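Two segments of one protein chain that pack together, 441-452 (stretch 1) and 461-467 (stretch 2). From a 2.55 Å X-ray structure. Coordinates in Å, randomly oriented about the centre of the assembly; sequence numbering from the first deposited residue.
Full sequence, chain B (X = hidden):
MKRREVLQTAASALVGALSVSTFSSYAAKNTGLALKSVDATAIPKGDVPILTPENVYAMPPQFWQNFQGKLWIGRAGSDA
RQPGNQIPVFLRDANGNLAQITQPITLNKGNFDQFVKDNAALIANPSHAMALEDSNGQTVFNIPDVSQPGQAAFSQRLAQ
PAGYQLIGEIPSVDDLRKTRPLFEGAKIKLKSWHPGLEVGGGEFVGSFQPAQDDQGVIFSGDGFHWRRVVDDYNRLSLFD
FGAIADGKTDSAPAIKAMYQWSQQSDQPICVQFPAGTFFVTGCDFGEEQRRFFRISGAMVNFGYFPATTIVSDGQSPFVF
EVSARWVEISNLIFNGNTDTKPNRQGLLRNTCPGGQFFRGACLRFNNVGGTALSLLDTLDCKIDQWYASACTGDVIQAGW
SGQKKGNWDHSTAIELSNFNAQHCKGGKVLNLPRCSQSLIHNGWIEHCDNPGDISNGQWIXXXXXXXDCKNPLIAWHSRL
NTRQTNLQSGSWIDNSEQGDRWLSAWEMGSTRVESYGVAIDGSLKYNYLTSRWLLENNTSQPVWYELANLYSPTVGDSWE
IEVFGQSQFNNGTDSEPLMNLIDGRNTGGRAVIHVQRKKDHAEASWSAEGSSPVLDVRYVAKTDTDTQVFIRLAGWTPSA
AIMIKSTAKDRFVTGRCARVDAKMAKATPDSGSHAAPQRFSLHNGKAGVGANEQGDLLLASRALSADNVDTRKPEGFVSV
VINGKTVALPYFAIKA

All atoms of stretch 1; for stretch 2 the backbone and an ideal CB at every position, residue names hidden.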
# COMPACT_ATOMS: atom_id res chain seq x y z
N HIS B 441 7.30 -2.22 5.44
CA HIS B 441 6.38 -3.16 4.73
C HIS B 441 7.14 -3.88 3.61
O HIS B 441 7.50 -3.22 2.62
CB HIS B 441 5.15 -2.42 4.19
CG HIS B 441 4.21 -3.30 3.44
ND1 HIS B 441 3.24 -4.05 4.07
CD2 HIS B 441 4.11 -3.57 2.12
CE1 HIS B 441 2.56 -4.74 3.17
NE2 HIS B 441 3.08 -4.46 1.97
N ASN B 442 7.35 -5.19 3.77
CA ASN B 442 7.81 -6.11 2.70
C ASN B 442 9.20 -5.67 2.21
O ASN B 442 9.29 -5.14 1.08
CB ASN B 442 6.79 -6.18 1.56
CG ASN B 442 7.04 -7.31 0.59
OD1 ASN B 442 7.97 -8.10 0.77
ND2 ASN B 442 6.22 -7.41 -0.44
N GLY B 443 10.23 -5.89 3.03
CA GLY B 443 11.62 -5.50 2.74
C GLY B 443 12.59 -6.65 2.95
O GLY B 443 12.38 -7.43 3.91
N TRP B 444 13.60 -6.76 2.09
CA TRP B 444 14.68 -7.79 2.16
C TRP B 444 16.04 -7.10 2.31
O TRP B 444 16.33 -6.18 1.53
CB TRP B 444 14.65 -8.69 0.91
CG TRP B 444 13.46 -9.59 0.83
CD1 TRP B 444 12.17 -9.24 0.56
CD2 TRP B 444 13.45 -11.02 1.01
NE1 TRP B 444 11.36 -10.34 0.56
CE2 TRP B 444 12.12 -11.45 0.83
CE3 TRP B 444 14.44 -11.98 1.30
CZ2 TRP B 444 11.75 -12.79 0.94
CZ3 TRP B 444 14.07 -13.30 1.40
CH2 TRP B 444 12.74 -13.70 1.22
N ILE B 445 16.82 -7.52 3.31
CA ILE B 445 18.25 -7.12 3.49
C ILE B 445 19.08 -8.40 3.55
O ILE B 445 19.02 -9.10 4.58
CB ILE B 445 18.44 -6.23 4.74
CG1 ILE B 445 17.55 -4.98 4.69
CG2 ILE B 445 19.91 -5.87 4.93
CD1 ILE B 445 17.44 -4.25 6.00
N GLU B 446 19.82 -8.70 2.47
CA GLU B 446 20.56 -9.97 2.29
C GLU B 446 22.06 -9.68 2.13
O GLU B 446 22.40 -8.77 1.35
CB GLU B 446 20.03 -10.73 1.07
CG GLU B 446 18.52 -10.73 0.96
CD GLU B 446 17.97 -11.74 -0.03
OE1 GLU B 446 18.12 -12.95 0.22
OE2 GLU B 446 17.41 -11.31 -1.06
N HIS B 447 22.90 -10.42 2.85
CA HIS B 447 24.39 -10.41 2.72
C HIS B 447 24.94 -9.01 3.02
O HIS B 447 26.03 -8.69 2.50
CB HIS B 447 24.80 -10.92 1.33
CG HIS B 447 23.96 -12.05 0.83
ND1 HIS B 447 24.05 -13.33 1.35
CD2 HIS B 447 23.01 -12.10 -0.13
CE1 HIS B 447 23.20 -14.12 0.73
NE2 HIS B 447 22.55 -13.39 -0.19
N CYS B 448 24.24 -8.22 3.84
CA CYS B 448 24.64 -6.85 4.27
C CYS B 448 25.21 -6.92 5.69
O CYS B 448 24.55 -7.51 6.56
CB CYS B 448 23.46 -5.88 4.23
SG CYS B 448 22.77 -5.65 2.57
N ASP B 449 26.39 -6.34 5.91
CA ASP B 449 27.14 -6.42 7.20
C ASP B 449 26.32 -5.78 8.32
O ASP B 449 26.26 -6.37 9.41
CB ASP B 449 28.52 -5.76 7.10
CG ASP B 449 29.60 -6.67 6.54
OD1 ASP B 449 29.25 -7.74 6.01
OD2 ASP B 449 30.78 -6.29 6.63
N ASN B 450 25.71 -4.62 8.05
CA ASN B 450 24.99 -3.80 9.06
C ASN B 450 23.61 -3.42 8.53
O ASN B 450 23.45 -2.38 7.90
CB ASN B 450 25.80 -2.56 9.44
CG ASN B 450 27.14 -2.91 10.07
OD1 ASN B 450 27.19 -3.46 11.16
ND2 ASN B 450 28.22 -2.59 9.37
N PRO B 451 22.58 -4.28 8.74
CA PRO B 451 21.19 -3.90 8.48
C PRO B 451 20.86 -2.50 9.01
O PRO B 451 20.04 -1.82 8.40
CB PRO B 451 20.40 -4.99 9.23
CG PRO B 451 21.29 -6.21 9.11
CD PRO B 451 22.70 -5.67 9.19
N GLY B 452 21.48 -2.11 10.12
CA GLY B 452 21.60 -0.71 10.57
C GLY B 452 21.01 -0.47 11.94
O GLY B 452 21.01 -1.41 12.77
N UNK B 461 6.49 -3.35 11.61
CA UNK B 461 7.40 -4.10 10.69
C UNK B 461 6.67 -5.36 10.21
O UNK B 461 6.65 -6.35 10.96
CB UNK B 461 8.71 -4.47 11.38
N UNK B 462 6.09 -5.31 9.00
CA UNK B 462 5.47 -6.47 8.31
C UNK B 462 6.42 -6.97 7.21
O UNK B 462 6.87 -6.13 6.40
CB UNK B 462 4.11 -6.09 7.71
N UNK B 463 6.69 -8.28 7.20
CA UNK B 463 7.41 -9.00 6.13
C UNK B 463 8.80 -8.39 5.91
O UNK B 463 9.17 -8.14 4.74
CB UNK B 463 6.61 -8.97 4.83
N UNK B 464 9.55 -8.16 6.99
CA UNK B 464 11.00 -7.84 6.93
C UNK B 464 11.77 -9.17 6.89
O UNK B 464 11.46 -10.06 7.71
CB UNK B 464 11.44 -6.99 8.12
N UNK B 465 12.70 -9.30 5.95
CA UNK B 465 13.60 -10.47 5.79
C UNK B 465 15.05 -10.02 5.93
O UNK B 465 15.49 -9.18 5.13
CB UNK B 465 13.39 -11.15 4.44
N UNK B 466 15.76 -10.55 6.94
CA UNK B 466 17.23 -10.44 7.09
C UNK B 466 17.83 -11.83 6.86
O UNK B 466 17.47 -12.75 7.61
CB UNK B 466 17.62 -9.90 8.47
N UNK B 467 18.68 -11.98 5.83
CA UNK B 467 19.31 -13.27 5.45
C UNK B 467 20.82 -13.07 5.31
O UNK B 467 21.24 -12.20 4.53
CB UNK B 467 18.72 -13.81 4.14

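The two stretches run side by side in parallel, joined by a ladder of backbone hydrogen bonds. N of Asn442 donates to O of position 462 (2.8 Å) and N of Gly443 to O of position 463 (3.0 Å); N of position 465 then donates to O of Gly443 (2.8 Å).

At position 461 the CB points away from stretch 1, with no atom of it within 5.5 Å. Stretch 1 therefore sets no preference; the residue is Ile461.

Position 462 pairs with His441, and its CB lies on the same sheet face as the imidazole, 4.3 Å from His441 ND1. A polar or acidic side chain, or a small one, would suit this neighbour. The residue is Asp462. Its carboxylate does not touch the ring directly; a water joins them, 2.7 Å from Asp462 OD2, to which it donates, and 2.9 Å from His441 ND1.

Position 463 lies at the corner, with phi/psi of 58/47, a left-handed conformation that favours glycine, asparagine or aspartate. Its CB points toward stretch 1 and sits 3.8 Å from Asn442 CA, so a small residue fits readily. It is Ala463, whose methyl lies 4.3 Å from Asn442 CB.

At position 464 the CB shares the face of Ile445, and its partner Gly443 has no side chain, leaving space that an aliphatic residue could use. The deposited Leu464 turns its end closer to stretch 1 than its CB direction suggests.

Position 465 is tightly placed: the ideal CB is 3.4 Å from Trp444 CE3. Over an indole face, a small residue such as alanine, serine or cysteine is the simplest choice. Ser465 places CB 3.6 Å from the centroid of the six-membered ring of Trp444, a CH-pi contact, while its OG hydrogen-bonds elsewhere in the structure.

Position 466 returns to the Ile445 face, with Pro451 beyond, and this apolar surface calls for leucine, isoleucine, valine or methionine. Leu466 brings CD2 to 3.7 Å from Ile445 CB and 4.0 Å from Pro451 CB, so one methyl meets both residues.

Position 467 shares its face with Trp444 and Glu446, and its CB is 4.1 Å from Glu446 OE1. Charge alone would favour lysine or arginine, or a neutral polar residue. The deposited residue is instead Glu467, with OE2 3.1 Å from Glu446 OE1, a close approach of like charges, and OE1 3.4 Å from Trp444 CZ3 at the ring edge. Its backbone O accepts from His447 N (3.0 Å), closing the ladder.

Stretch 2 461-467: IDALSLE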
# COMPACT_ATOMS: atom_id res chain seq x y z
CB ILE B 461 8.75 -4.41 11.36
CG1 ILE B 461 9.37 -3.15 11.97
CG2 ILE B 461 9.68 -5.10 10.38
CD1 ILE B 461 10.72 -3.36 12.63
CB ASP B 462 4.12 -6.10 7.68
CG ASP B 462 3.02 -5.82 8.68
OD1 ASP B 462 3.07 -6.38 9.80
OD2 ASP B 462 2.12 -5.04 8.33
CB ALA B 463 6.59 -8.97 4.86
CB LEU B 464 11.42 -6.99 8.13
CG LEU B 464 12.88 -6.53 8.14
CD1 LEU B 464 13.18 -5.62 6.96
CD2 LEU B 464 13.23 -5.83 9.45
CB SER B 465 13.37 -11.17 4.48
OG SER B 465 12.05 -11.69 4.41
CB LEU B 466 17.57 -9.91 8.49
CG LEU B 466 16.88 -8.60 8.89
CD1 LEU B 466 17.06 -8.33 10.37
CD2 LEU B 466 17.41 -7.44 8.07
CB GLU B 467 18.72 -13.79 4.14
CG GLU B 467 17.24 -14.16 4.24
CD GLU B 467 16.74 -15.08 3.15
OE1 GLU B 467 15.62 -15.63 3.30
OE2 GLU B 467 17.45 -15.25 2.13
O HOH W 1 1.98 -3.08 6.53
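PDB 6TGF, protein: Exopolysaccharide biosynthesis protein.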